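Local coordinates for protein putative acetamidase/formamidase (Yersinia enterocolitica subsp. palearctica serotype O:3, PDB 5UBU) that probably hydrolyses carbon-nitrogen bonds other than peptide bonds in linear amides, at residues 80-85 / 181-186; 186-191 / 316-321; 264-269 / 282-287. All coordinates share one frame; numbering follows the deposited sequence.

Interaction 1: residues 80-85 / 181-186; sequences KMPFLN and SINSLT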
ATOM      1  N   LYS B  80      10.352  18.893 -17.048  1.00 66.68           N
ATOM      2  CA  LYS B  80      11.230  18.413 -15.978  1.00 68.92           C
ATOM      3  C   LYS B  80      10.309  18.160 -14.782  1.00 66.88           C
ATOM      4  O   LYS B  80       9.789  19.107 -14.193  1.00 66.42           O
ATOM      5  CB  LYS B  80      12.290  19.467 -15.639  1.00 73.76           C
ATOM      6  CG  LYS B  80      13.513  18.950 -14.875  1.00 77.93           C
ATOM      7  CD  LYS B  80      14.547  20.038 -14.649  1.00 80.21           C
ATOM      8  CE  LYS B  80      15.198  20.514 -15.948  1.00 81.41           C
ATOM      9  NZ  LYS B  80      16.244  21.535 -15.698  1.00 82.03           N
HETATM   10  N   MSE B  81      10.078  16.892 -14.437  1.00 66.65           N
HETATM   11  CA  MSE B  81       9.220  16.573 -13.292  1.00 65.78           C
HETATM   12  C   MSE B  81       9.949  16.970 -12.022  1.00 63.78           C
HETATM   13  O   MSE B  81      11.172  16.874 -11.974  1.00 63.95           O
HETATM   14  CB  MSE B  81       8.863  15.086 -13.247  1.00 68.14           C
HETATM   15  CG  MSE B  81       8.072  14.582 -14.450  1.00 70.60           C
HETATM   16 SE   MSE B  81       6.268  15.388 -14.550  1.00 73.50          SE
HETATM   17  CE  MSE B  81       6.734  16.547 -16.059  1.00 71.38           C
ATOM     18  N   PRO B  82       9.243  17.416 -10.977  1.00 61.79           N
ATOM     19  CA  PRO B  82       7.778  17.548 -10.926  1.00 58.96           C
ATOM     20  C   PRO B  82       7.256  18.951 -11.279  1.00 56.22           C
ATOM     21  O   PRO B  82       6.167  19.317 -10.830  1.00 52.88           O
ATOM     22  CB  PRO B  82       7.493  17.252  -9.454  1.00 59.57           C
ATOM     23  CG  PRO B  82       8.675  17.848  -8.735  1.00 61.41           C
ATOM     24  CD  PRO B  82       9.859  17.787  -9.686  1.00 61.89           C
ATOM     25  N   PHE B  83       7.999  19.715 -12.086  1.00 56.46           N
ATOM     26  CA  PHE B  83       7.580  21.075 -12.439  1.00 55.72           C
ATOM     27  C   PHE B  83       6.440  21.140 -13.458  1.00 53.73           C
ATOM     28  O   PHE B  83       6.649  21.386 -14.643  1.00 54.52           O
ATOM     29  CB  PHE B  83       8.771  21.922 -12.912  1.00 57.55           C
ATOM     30  CG  PHE B  83       9.839  22.101 -11.870  1.00 58.67           C
ATOM     31  CD1 PHE B  83       9.779  23.161 -10.980  1.00 59.62           C
ATOM     32  CD2 PHE B  83      10.915  21.213 -11.781  1.00 59.93           C
ATOM     33  CE1 PHE B  83      10.767  23.335 -10.017  1.00 60.77           C
ATOM     34  CE2 PHE B  83      11.905  21.382 -10.825  1.00 60.75           C
ATOM     35  CZ  PHE B  83      11.828  22.442  -9.938  1.00 61.22           C
ATOM     36  N   LEU B  84       5.237  20.888 -12.953  1.00 51.37           N
ATOM     37  CA  LEU B  84       3.999  20.977 -13.707  1.00 50.97           C
ATOM     38  C   LEU B  84       3.039  21.798 -12.853  1.00 50.54           C
ATOM     39  O   LEU B  84       3.292  22.039 -11.668  1.00 50.17           O
ATOM     40  CB  LEU B  84       3.377  19.606 -13.971  1.00 50.92           C
ATOM     41  CG  LEU B  84       4.063  18.615 -14.924  1.00 50.84           C
ATOM     42  CD1 LEU B  84       3.210  17.356 -15.030  1.00 48.81           C
ATOM     43  CD2 LEU B  84       4.273  19.236 -16.308  1.00 51.35           C
ATOM     44  N   ASN B  85       1.943  22.227 -13.461  1.00 50.20           N
ATOM     45  CA  ASN B  85       0.907  22.990 -12.769  1.00 49.39           C
ATOM     46  C   ASN B  85       1.376  24.362 -12.251  1.00 48.11           C
ATOM     47  O   ASN B  85       1.444  24.587 -11.042  1.00 46.31           O
ATOM     48  CB  ASN B  85       0.299  22.164 -11.615  1.00 49.10           C
ATOM     49  CG  ASN B  85      -0.186  20.796 -12.057  1.00 50.15           C
ATOM     50  OD1 ASN B  85      -0.431  20.551 -13.242  1.00 52.77           O
ATOM     51  ND2 ASN B  85      -0.334  19.891 -11.095  1.00 50.84           N
ATOM     52  N   SER B 181       6.537  24.452   2.211  1.00 44.92           N
ATOM     53  CA  SER B 181       6.251  24.907   0.856  1.00 45.08           C
ATOM     54  C   SER B 181       6.236  23.611   0.046  1.00 44.53           C
ATOM     55  O   SER B 181       7.289  23.014  -0.212  1.00 44.75           O
ATOM     56  CB  SER B 181       7.285  25.911   0.354  1.00 46.09           C
ATOM     57  OG  SER B 181       6.831  26.532  -0.839  1.00 46.11           O
ATOM     58  N   ILE B 182       5.028  23.173  -0.309  1.00 44.08           N
ATOM     59  CA  ILE B 182       4.791  21.911  -1.021  1.00 43.72           C
ATOM     60  C   ILE B 182       4.715  22.131  -2.525  1.00 43.62           C
ATOM     61  O   ILE B 182       4.087  23.090  -2.967  1.00 44.19           O
ATOM     62  CB  ILE B 182       3.468  21.285  -0.509  1.00 43.53           C
ATOM     63  CG1 ILE B 182       3.561  21.068   1.013  1.00 44.19           C
ATOM     64  CG2 ILE B 182       3.171  19.968  -1.212  1.00 42.91           C
ATOM     65  CD1 ILE B 182       2.271  20.630   1.691  1.00 43.96           C
ATOM     66  N   ASN B 183       5.320  21.249  -3.323  1.00 43.18           N
ATOM     67  CA  ASN B 183       5.286  21.455  -4.779  1.00 43.03           C
ATOM     68  C   ASN B 183       3.863  21.433  -5.346  1.00 42.52           C
ATOM     69  O   ASN B 183       2.936  20.891  -4.736  1.00 41.49           O
ATOM     70  CB  ASN B 183       6.257  20.533  -5.558  1.00 42.95           C
ATOM     71  CG  ASN B 183       5.898  19.064  -5.486  1.00 42.14           C
ATOM     72  OD1 ASN B 183       4.743  18.678  -5.634  1.00 41.79           O
ATOM     73  ND2 ASN B 183       6.914  18.229  -5.349  1.00 41.98           N
ATOM     74  N   SER B 184       3.716  22.046  -6.514  1.00 43.28           N
ATOM     75  CA  SER B 184       2.428  22.159  -7.190  1.00 43.32           C
ATOM     76  C   SER B 184       1.904  20.848  -7.770  1.00 42.84           C
ATOM     77  O   SER B 184       0.812  20.822  -8.340  1.00 42.64           O
ATOM     78  CB  SER B 184       2.530  23.208  -8.298  1.00 44.13           C
ATOM     79  OG  SER B 184       3.551  22.865  -9.223  1.00 44.43           O
ATOM     80  N   LEU B 185       2.671  19.767  -7.631  1.00 42.85           N
ATOM     81  CA  LEU B 185       2.235  18.474  -8.141  1.00 42.64           C
ATOM     82  C   LEU B 185       1.617  17.618  -7.031  1.00 41.89           C
ATOM     83  O   LEU B 185       0.944  16.630  -7.319  1.00 42.04           O
ATOM     84  CB  LEU B 185       3.423  17.727  -8.746  1.00 43.05           C
ATOM     85  CG  LEU B 185       3.100  16.503  -9.616  1.00 43.01           C
ATOM     86  CD1 LEU B 185       2.403  16.946 -10.890  1.00 43.23           C
ATOM     87  CD2 LEU B 185       4.353  15.724  -9.965  1.00 43.46           C
ATOM     88  N   THR B 186       1.814  18.017  -5.777  1.00 41.45           N
ATOM     89  CA  THR B 186       1.334  17.253  -4.626  1.00 41.13           C
ATOM     90  C   THR B 186       0.077  17.782  -3.890  1.00 41.17           C
ATOM     91  O   THR B 186      -0.007  18.974  -3.598  1.00 41.92           O
ATOM     92  CB  THR B 186       2.465  17.174  -3.564  1.00 41.00           C
ATOM     93  OG1 THR B 186       3.638  16.591  -4.140  1.00 40.90           O
ATOM     94  CG2 THR B 186       2.043  16.347  -2.361  1.00 40.72           C
TER
HETATM   95  O   HOH W   1       6.173  21.459  -9.113  1.00 29.94           O

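Interaction 2: residues 186-191 / 316-321; sequences TPDNHG and DPKYTV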
ATOM      1  N   THR B 186       1.814  18.017  -5.777  1.00 41.45           N
ATOM      2  CA  THR B 186       1.334  17.253  -4.626  1.00 41.13           C
ATOM      3  C   THR B 186       0.077  17.782  -3.890  1.00 41.17           C
ATOM      4  O   THR B 186      -0.007  18.974  -3.598  1.00 41.92           O
ATOM      5  CB  THR B 186       2.465  17.174  -3.564  1.00 41.00           C
ATOM      6  OG1 THR B 186       3.638  16.591  -4.140  1.00 40.90           O
ATOM      7  CG2 THR B 186       2.043  16.347  -2.361  1.00 40.72           C
ATOM      8  N   PRO B 187      -0.908  16.898  -3.621  1.00 40.96           N
ATOM      9  CA  PRO B 187      -2.069  17.259  -2.814  1.00 40.95           C
ATOM     10  C   PRO B 187      -1.784  16.834  -1.376  1.00 41.01           C
ATOM     11  O   PRO B 187      -1.053  15.860  -1.156  1.00 40.54           O
ATOM     12  CB  PRO B 187      -3.178  16.394  -3.379  1.00 40.79           C
ATOM     13  CG  PRO B 187      -2.482  15.172  -3.857  1.00 40.62           C
ATOM     14  CD  PRO B 187      -1.108  15.601  -4.297  1.00 40.75           C
ATOM     15  N   ASP B 188      -2.350  17.544  -0.403  1.00 41.46           N
ATOM     16  CA  ASP B 188      -2.107  17.205   1.000  1.00 41.53           C
ATOM     17  C   ASP B 188      -3.246  17.812   1.838  1.00 41.05           C
ATOM     18  O   ASP B 188      -4.348  18.015   1.319  1.00 40.64           O
ATOM     19  CB  ASP B 188      -0.708  17.729   1.390  1.00 42.41           C
ATOM     20  CG  ASP B 188      -0.074  16.959   2.526  1.00 43.18           C
ATOM     21  OD1 ASP B 188      -0.769  16.625   3.524  1.00 44.30           O
ATOM     22  OD2 ASP B 188       1.151  16.719   2.412  1.00 43.35           O
ATOM     23  N   ASN B 189      -3.001  18.096   3.116  1.00 41.05           N
ATOM     24  CA  ASN B 189      -4.053  18.678   3.977  1.00 41.21           C
ATOM     25  C   ASN B 189      -4.342  20.166   3.732  1.00 41.22           C
ATOM     26  O   ASN B 189      -5.185  20.760   4.409  1.00 41.51           O
ATOM     27  CB  ASN B 189      -3.758  18.413   5.469  1.00 41.74           C
ATOM     28  CG  ASN B 189      -2.447  19.021   5.951  1.00 42.09           C
ATOM     29  OD1 ASN B 189      -1.956  20.013   5.424  1.00 42.15           O
ATOM     30  ND2 ASN B 189      -1.900  18.433   6.989  1.00 42.41           N
ATOM     31  N   HIS B 190      -3.628  20.742   2.773  1.00 40.99           N
ATOM     32  CA  HIS B 190      -3.778  22.147   2.402  1.00 41.55           C
ATOM     33  C   HIS B 190      -4.519  22.290   1.071  1.00 41.42           C
ATOM     34  O   HIS B 190      -4.753  23.408   0.605  1.00 41.61           O
ATOM     35  CB  HIS B 190      -2.392  22.769   2.249  1.00 41.79           C
ATOM     36  CG  HIS B 190      -1.662  22.320   1.019  1.00 41.37           C
ATOM     37  ND1 HIS B 190      -1.312  21.006   0.800  1.00 41.05           N
ATOM     38  CD2 HIS B 190      -1.187  23.014  -0.041  1.00 41.58           C
ATOM     39  CE1 HIS B 190      -0.681  20.902  -0.355  1.00 40.84           C
ATOM     40  NE2 HIS B 190      -0.587  22.107  -0.886  1.00 41.35           N
ATOM     41  N   GLY B 191      -4.886  21.157   0.473  1.00 41.26           N
ATOM     42  CA  GLY B 191      -5.542  21.112  -0.826  1.00 41.39           C
ATOM     43  C   GLY B 191      -4.465  20.618  -1.782  1.00 41.71           C
ATOM     44  O   GLY B 191      -3.937  19.515  -1.614  1.00 41.54           O
ATOM     45  N   ASP B 316      -0.473  11.287  -8.904  1.00 48.83           N
ATOM     46  CA  ASP B 316       0.366  12.297  -8.261  1.00 50.08           C
ATOM     47  C   ASP B 316       1.123  11.725  -7.045  1.00 48.54           C
ATOM     48  O   ASP B 316       0.790  10.633  -6.583  1.00 48.41           O
ATOM     49  CB  ASP B 316      -0.539  13.481  -7.884  1.00 51.08           C
ATOM     50  CG  ASP B 316      -1.241  14.098  -9.111  1.00 53.27           C
ATOM     51  OD1 ASP B 316      -0.583  14.271 -10.174  1.00 54.75           O
ATOM     52  OD2 ASP B 316      -2.438  14.440  -9.004  1.00 54.26           O
ATOM     53  N   PRO B 317       2.152  12.445  -6.532  1.00 47.83           N
ATOM     54  CA  PRO B 317       2.937  11.979  -5.367  1.00 46.59           C
ATOM     55  C   PRO B 317       2.082  11.399  -4.233  1.00 43.53           C
ATOM     56  O   PRO B 317       2.545  10.540  -3.485  1.00 42.84           O
ATOM     57  CB  PRO B 317       3.678  13.234  -4.932  1.00 47.60           C
ATOM     58  CG  PRO B 317       3.918  13.947  -6.219  1.00 49.47           C
ATOM     59  CD  PRO B 317       2.682  13.722  -7.046  1.00 49.12           C
ATOM     60  N   LYS B 318       0.861  11.903  -4.114  1.00 40.89           N
ATOM     61  CA  LYS B 318      -0.124  11.412  -3.174  1.00 38.76           C
ATOM     62  C   LYS B 318      -1.434  11.291  -3.926  1.00 37.81           C
ATOM     63  O   LYS B 318      -1.803  12.180  -4.712  1.00 38.31           O
ATOM     64  CB  LYS B 318      -0.304  12.342  -1.983  1.00 38.74           C
ATOM     65  CG  LYS B 318       0.866  12.345  -1.034  1.00 39.27           C
ATOM     66  CD  LYS B 318       0.586  13.180   0.187  1.00 39.29           C
ATOM     67  CE  LYS B 318       1.747  13.064   1.156  1.00 41.17           C
ATOM     68  NZ  LYS B 318       1.518  13.834   2.409  1.00 41.48           N
ATOM     69  N   TYR B 319      -2.137  10.190  -3.698  1.00 36.85           N
ATOM     70  CA  TYR B 319      -3.412   9.971  -4.351  1.00 36.33           C
ATOM     71  C   TYR B 319      -4.472  10.731  -3.581  1.00 34.88           C
ATOM     72  O   TYR B 319      -4.288  11.024  -2.415  1.00 34.68           O
ATOM     73  CB  TYR B 319      -3.751   8.485  -4.417  1.00 36.76           C
ATOM     74  CG  TYR B 319      -2.621   7.612  -4.923  1.00 37.63           C
ATOM     75  CD1 TYR B 319      -1.895   7.966  -6.059  1.00 38.74           C
ATOM     76  CD2 TYR B 319      -2.328   6.401  -4.313  1.00 37.09           C
ATOM     77  CE1 TYR B 319      -0.884   7.165  -6.537  1.00 39.68           C
ATOM     78  CE2 TYR B 319      -1.312   5.595  -4.788  1.00 38.23           C
ATOM     79  CZ  TYR B 319      -0.597   5.980  -5.903  1.00 39.33           C
ATOM     80  OH  TYR B 319       0.406   5.181  -6.381  1.00 40.66           O
ATOM     81  N   THR B 320      -5.578  11.047  -4.237  1.00 34.78           N
ATOM     82  CA  THR B 320      -6.653  11.799  -3.613  1.00 34.67           C
ATOM     83  C   THR B 320      -7.997  11.108  -3.805  1.00 34.53           C
ATOM     84  O   THR B 320      -8.334  10.686  -4.901  1.00 34.16           O
ATOM     85  CB  THR B 320      -6.707  13.223  -4.181  1.00 35.67           C
ATOM     86  OG1 THR B 320      -5.440  13.863  -3.976  1.00 35.53           O
ATOM     87  CG2 THR B 320      -7.806  14.040  -3.506  1.00 35.45           C
ATOM     88  N   VAL B 321      -8.755  11.026  -2.713  1.00 34.79           N
ATOM     89  CA  VAL B 321     -10.051  10.364  -2.670  1.00 35.14           C
ATOM     90  C   VAL B 321     -11.060  11.239  -1.938  1.00 35.36           C
ATOM     91  O   VAL B 321     -10.730  11.846  -0.921  1.00 35.61           O
ATOM     92  CB  VAL B 321      -9.931   9.033  -1.894  1.00 34.98           C
ATOM     93  CG1 VAL B 321     -11.292   8.351  -1.764  1.00 35.74           C
ATOM     94  CG2 VAL B 321      -8.919   8.105  -2.564  1.00 35.26           C
TER

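Interaction 3: residues 264-269 / 282-287; sequences IMSIGS and RDLIYW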
ATOM      1  N   ILE B 264     -22.005  16.683   0.155  1.00 44.79           N
ATOM      2  CA  ILE B 264     -20.913  17.247   0.937  1.00 43.91           C
ATOM      3  C   ILE B 264     -19.827  16.173   0.766  1.00 42.54           C
ATOM      4  O   ILE B 264     -20.151  15.001   0.556  1.00 41.15           O
ATOM      5  CB  ILE B 264     -21.249  17.503   2.429  1.00 43.83           C
ATOM      6  CG1 ILE B 264     -21.472  16.203   3.201  1.00 43.09           C
ATOM      7  CG2 ILE B 264     -22.448  18.427   2.545  1.00 46.08           C
ATOM      8  CD1 ILE B 264     -21.660  16.416   4.680  1.00 43.55           C
HETATM    9  N   MSE B 265     -18.556  16.563   0.848  1.00 42.31           N
HETATM   10  CA  MSE B 265     -17.467  15.619   0.662  1.00 41.92           C
HETATM   11  C   MSE B 265     -16.232  15.977   1.421  1.00 39.91           C
HETATM   12  O   MSE B 265     -15.890  17.144   1.527  1.00 41.07           O
HETATM   13  CB  MSE B 265     -17.156  15.629  -0.843  1.00 44.58           C
HETATM   14  CG  MSE B 265     -15.985  14.727  -1.282  1.00 46.13           C
HETATM   15 SE   MSE B 265     -15.280  15.263  -3.063  1.00 50.27          SE
HETATM   16  CE  MSE B 265     -16.702  14.417  -4.108  1.00 50.45           C
ATOM     17  N   SER B 266     -15.568  14.966   1.975  1.00 37.57           N
ATOM     18  CA  SER B 266     -14.300  15.145   2.681  1.00 36.20           C
ATOM     19  C   SER B 266     -13.236  14.614   1.730  1.00 35.23           C
ATOM     20  O   SER B 266     -13.358  13.496   1.219  1.00 34.38           O
ATOM     21  CB  SER B 266     -14.273  14.389   3.998  1.00 35.55           C
ATOM     22  OG  SER B 266     -15.158  14.965   4.938  1.00 36.44           O
ATOM     23  N   ILE B 267     -12.195  15.408   1.500  1.00 35.06           N
ATOM     24  CA  ILE B 267     -11.133  15.049   0.562  1.00 34.98           C
ATOM     25  C   ILE B 267      -9.824  14.708   1.256  1.00 34.05           C
ATOM     26  O   ILE B 267      -9.169  15.578   1.800  1.00 34.64           O
ATOM     27  CB  ILE B 267     -10.900  16.205  -0.430  1.00 36.20           C
ATOM     28  CG1 ILE B 267     -12.220  16.550  -1.142  1.00 37.74           C
ATOM     29  CG2 ILE B 267      -9.813  15.840  -1.439  1.00 36.01           C
ATOM     30  CD1 ILE B 267     -12.165  17.779  -2.023  1.00 38.85           C
ATOM     31  N   GLY B 268      -9.449  13.436   1.213  1.00 33.23           N
ATOM     32  CA  GLY B 268      -8.210  12.970   1.828  1.00 33.11           C
ATOM     33  C   GLY B 268      -7.165  12.659   0.777  1.00 33.37           C
ATOM     34  O   GLY B 268      -7.508  12.232  -0.325  1.00 34.40           O
ATOM     35  N   SER B 269      -5.892  12.860   1.112  1.00 32.98           N
ATOM     36  CA  SER B 269      -4.804  12.585   0.175  1.00 33.04           C
ATOM     37  C   SER B 269      -3.659  11.863   0.850  1.00 32.66           C
ATOM     38  O   SER B 269      -3.182  12.303   1.885  1.00 32.87           O
ATOM     39  CB  SER B 269      -4.294  13.883  -0.458  1.00 33.98           C
ATOM     40  OG  SER B 269      -5.302  14.505  -1.219  1.00 34.53           O
ATOM     41  N   ARG B 282     -13.094   9.012   7.486  1.00 30.57           N
ATOM     42  CA  ARG B 282     -13.038   9.380   8.904  1.00 31.15           C
ATOM     43  C   ARG B 282     -13.369  10.867   9.088  1.00 31.85           C
ATOM     44  O   ARG B 282     -14.067  11.248  10.037  1.00 32.24           O
ATOM     45  CB  ARG B 282     -11.692   9.072   9.528  1.00 30.58           C
ATOM     46  CG  ARG B 282     -11.795   9.107  11.047  1.00 31.48           C
ATOM     47  CD  ARG B 282     -10.514   8.809  11.764  1.00 31.65           C
ATOM     48  NE  ARG B 282      -9.553   9.900  11.673  1.00 31.56           N
ATOM     49  CZ  ARG B 282      -8.385   9.930  12.305  1.00 31.75           C
ATOM     50  NH1 ARG B 282      -7.574  10.966  12.128  1.00 31.81           N
ATOM     51  NH2 ARG B 282      -8.014   8.927  13.097  1.00 32.32           N
ATOM     52  N   ASP B 283     -12.863  11.695   8.179  1.00 31.93           N
ATOM     53  CA  ASP B 283     -13.118  13.133   8.253  1.00 32.78           C
ATOM     54  C   ASP B 283     -14.605  13.397   8.073  1.00 34.02           C
ATOM     55  O   ASP B 283     -15.162  14.258   8.752  1.00 35.71           O
ATOM     56  CB  ASP B 283     -12.365  13.910   7.184  1.00 32.38           C
ATOM     57  CG  ASP B 283     -12.527  15.411   7.349  1.00 33.57           C
ATOM     58  OD1 ASP B 283     -12.008  15.944   8.348  1.00 34.31           O
ATOM     59  OD2 ASP B 283     -13.149  16.062   6.477  1.00 33.97           O
ATOM     60  N   LEU B 284     -15.230  12.667   7.147  1.00 33.66           N
ATOM     61  CA  LEU B 284     -16.659  12.818   6.897  1.00 34.53           C
ATOM     62  C   LEU B 284     -17.442  12.480   8.168  1.00 35.70           C
ATOM     63  O   LEU B 284     -18.336  13.225   8.569  1.00 37.48           O
ATOM     64  CB  LEU B 284     -17.107  11.933   5.727  1.00 34.28           C
ATOM     65  CG  LEU B 284     -18.577  12.017   5.310  1.00 35.49           C
ATOM     66  CD1 LEU B 284     -18.969  13.448   4.995  1.00 36.63           C
ATOM     67  CD2 LEU B 284     -18.819  11.131   4.109  1.00 35.19           C
ATOM     68  N   ILE B 285     -17.072  11.371   8.810  1.00 35.04           N
ATOM     69  CA  ILE B 285     -17.716  10.939  10.058  1.00 35.91           C
ATOM     70  C   ILE B 285     -17.574  12.014  11.135  1.00 36.63           C
ATOM     71  O   ILE B 285     -18.536  12.309  11.838  1.00 38.08           O
ATOM     72  CB  ILE B 285     -17.157   9.585  10.553  1.00 35.06           C
ATOM     73  CG1 ILE B 285     -17.578   8.479   9.582  1.00 34.66           C
ATOM     74  CG2 ILE B 285     -17.697   9.247  11.938  1.00 36.20           C
ATOM     75  CD1 ILE B 285     -16.928   7.139   9.844  1.00 34.06           C
ATOM     76  N   TYR B 286     -16.389  12.605  11.261  1.00 36.04           N
ATOM     77  CA  TYR B 286     -16.207  13.650  12.264  1.00 37.22           C
ATOM     78  C   TYR B 286     -17.036  14.905  11.932  1.00 38.07           C
ATOM     79  O   TYR B 286     -17.508  15.616  12.836  1.00 39.01           O
ATOM     80  CB  TYR B 286     -14.742  14.030  12.470  1.00 36.79           C
ATOM     81  CG  TYR B 286     -13.844  12.958  13.054  1.00 36.72           C
ATOM     82  CD1 TYR B 286     -14.340  11.952  13.896  1.00 37.59           C
ATOM     83  CD2 TYR B 286     -12.461  13.052  12.909  1.00 36.32           C
ATOM     84  CE1 TYR B 286     -13.487  11.004  14.455  1.00 37.40           C
ATOM     85  CE2 TYR B 286     -11.612  12.122  13.491  1.00 36.28           C
ATOM     86  CZ  TYR B 286     -12.128  11.104  14.265  1.00 36.84           C
ATOM     87  OH  TYR B 286     -11.278  10.182  14.832  1.00 37.29           O
ATOM     88  N   TRP B 287     -17.208  15.153  10.637  1.00 37.00           N
ATOM     89  CA  TRP B 287     -17.982  16.287  10.156  1.00 37.79           C
ATOM     90  C   TRP B 287     -19.461  16.067  10.467  1.00 39.37           C
ATOM     91  O   TRP B 287     -20.141  16.979  10.952  1.00 41.20           O
ATOM     92  CB  TRP B 287     -17.709  16.488   8.659  1.00 36.76           C
ATOM     93  CG  TRP B 287     -18.312  17.699   8.018  1.00 37.75           C
ATOM     94  CD1 TRP B 287     -18.809  18.812   8.642  1.00 39.37           C
ATOM     95  CD2 TRP B 287     -18.264  18.018   6.627  1.00 37.39           C
ATOM     96  NE1 TRP B 287     -19.188  19.745   7.717  1.00 40.10           N
ATOM     97  CE2 TRP B 287     -18.850  19.293   6.471  1.00 38.89           C
ATOM     98  CE3 TRP B 287     -17.825  17.330   5.488  1.00 36.32           C
ATOM     99  CZ2 TRP B 287     -19.012  19.895   5.226  1.00 39.20           C
ATOM    100  CZ3 TRP B 287     -17.985  17.926   4.247  1.00 36.73           C
ATOM    101  CH2 TRP B 287     -18.570  19.201   4.128  1.00 38.26           C
TER

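Interaction 1: residues 80-85 / 181-186
Two hydrogen bonds tie Leu-84 and Asn-85 to Ser-184. The hydroxyl OG of Ser-184 donates to Leu-84 O at 2.6 Å and comes in almost in line with the carbonyl bond (171°). It gets there because chi1 is 58°, which sets OG between the backbone N and the carbonyl carbon. Next to it, Asn-85 returns a bond in the other direction: ND2 reaches Ser-184 O at 3.1 Å. The bond is nearly straight (165° at the hydrogen), with the acceptor close to the amide plane of Asn-85 and the donor tilted away from the carbonyl plane of Ser-184. Ser-184 is thus a donor through its side chain and an acceptor through its backbone. One water also bridges the segments, giving protons to Ser-184 OG and to Pro-82 O, the latter at 2.7 Å.

What presents Ser-184 is a type I beta turn from Asn-183 to Thr-186, overlaid by an Asx turn. Asn-183 OD1 accepts from Leu-185 N at 3.1 Å and from Thr-186 OG1 at 2.8 Å, and the two donors reach it from opposite faces of the amide. The turn begins at the end of the short strand 182-183, which pairs with strand 39-40.

Apolar packing comes from Leu-185. Its CD2 lies against Pro-82 CB at 3.5 Å, while the other branch, CD1, meets Leu-84 CB at 4.2 Å and also sits beside the Asn-85 amide. Pro-82, which follows a cis peptide bond, further brings CG near Asn-183 ND2, the two side chains crossing at about a right angle. Beyond the pair, Leu-185 O accepts from Asn-193, a sodium ligand, and Phe-83 packs on Ile-179 of a second subunit.

Interaction 2: residues 186-191 / 316-321
Lys-318 and Asp-188 form the salt bridge of this contact, and the lysine chain does the reaching. CG stands anti to its own carbonyl carbon (chi1 -71°), and from there the chain runs extended, passing CD within 3.4 Å of Pro-187 O. NZ then meets Asp-188 OD2 at 2.9 Å, coming from above the carboxylate plane, 57° out of it. The aspartate has CG anti to its backbone N (chi1 -154°), which swings the carboxylate carbon to the lysine's side. Its second oxygen, OD1, is held by Asn-189 N at 2.7 Å through the anti lone pair, so each oxygen has a partner of its own.

Pro-187 is the apolar piece between the segments. Its CG touches Lys-318 O at 3.2 Å and lies equally near Thr-320 OG1, which is itself hydrogen-bonded to Ser-269. At the far end Thr-186 sets OG1 against CB and CG of Pro-317, the hydroxyl's polar partner being Asn-183.

Asp-188 to Gly-191 is a type I turn through which the weakly bonded strand about 187-188 turns back into strand 191-193, paired by Asp-188 N to Gly-191 O and Gly-191 N to Asp-188 O. On the other segment, strand 319-326 runs in the large mixed sheet between strands 263-270 and 308-313, and helix 273-291 packs on Val-321.

Interaction 3: residues 264-269 / 282-287
Torsions on both sides bring Ile-264 and Trp-287 together. Ile-264 has CG1 between its backbone N and carbonyl carbon (chi1 67°), with CD1 extended beyond it; Trp-287 has CG anti to its backbone N (chi1 -174°), and chi2 then turns the ring so that its edge meets the strand. The two side chains approach tip to tip. CD1 of the isoleucine sits over the six-membered ring, 4.0 Å from its centroid and close to the ring normal: a CH-pi contact. CB of the same residue lies on the same face near the rim atom CH2 of Trp-287, 3.6 Å away. At the ring edge, Met-265 O is 3.5 Å from CZ3 and Ser-266 OG lies near the ring plane by CE3. Leu-284 completes the apolar part through its CD1 branch, 4.0 Å from Ile-264 CD1.

Beside this packing is a polar contact. Ser-266 OG donates to Asp-283 OD2 at 2.8 Å, on its anti side and somewhat out of the carboxylate plane.

This is helix-on-sheet packing: strand 263-270 leads straight into helix 273-291, which folds back over it. The axes of the two segments come within 7.6 Å, and the chain directions lie 140° apart. Ile-264 and Ser-266 turn their CB atoms to the helix, Met-265 and Ile-267 away from it. Behind Leu-284 stands Leu-303 of helix 296-306, and Arg-282 forms a salt bridge with Asp-133 of a second subunit.

Arg-257 joins both halves of the contact, pairing with Asp-283 OD2 in a salt bridge and with Trp-287 in a cation-pi interaction. Asp-283 OD2 therefore has a neutral hydroxyl and a guanidinium as donors, an environment that would probably keep this buried carboxylate ionised.

Interactions 1 and 2 share Thr-186 and lie 11 Å apart between centres; they touch where Leu-185 O comes 3.4 Å from Pro-317 CD. Both border the sodium sites formed by Asn-193, Asp-195, Asp-220, His-222 and Glu-236: the side chains of Asn-85 and Asp-316 each lie about 4 Å from a bound sodium ion. Interaction 3 is farther off, its centre 25 Å from that of interaction 1 and 14 Å from that of interaction 2, and falls inside the chain loop that interaction 2 closes. It joins interaction 2 through neighbouring strands of one sheet, where Val-321 N probably hydrogen-bonds to Gly-268 O at 3.0 Å.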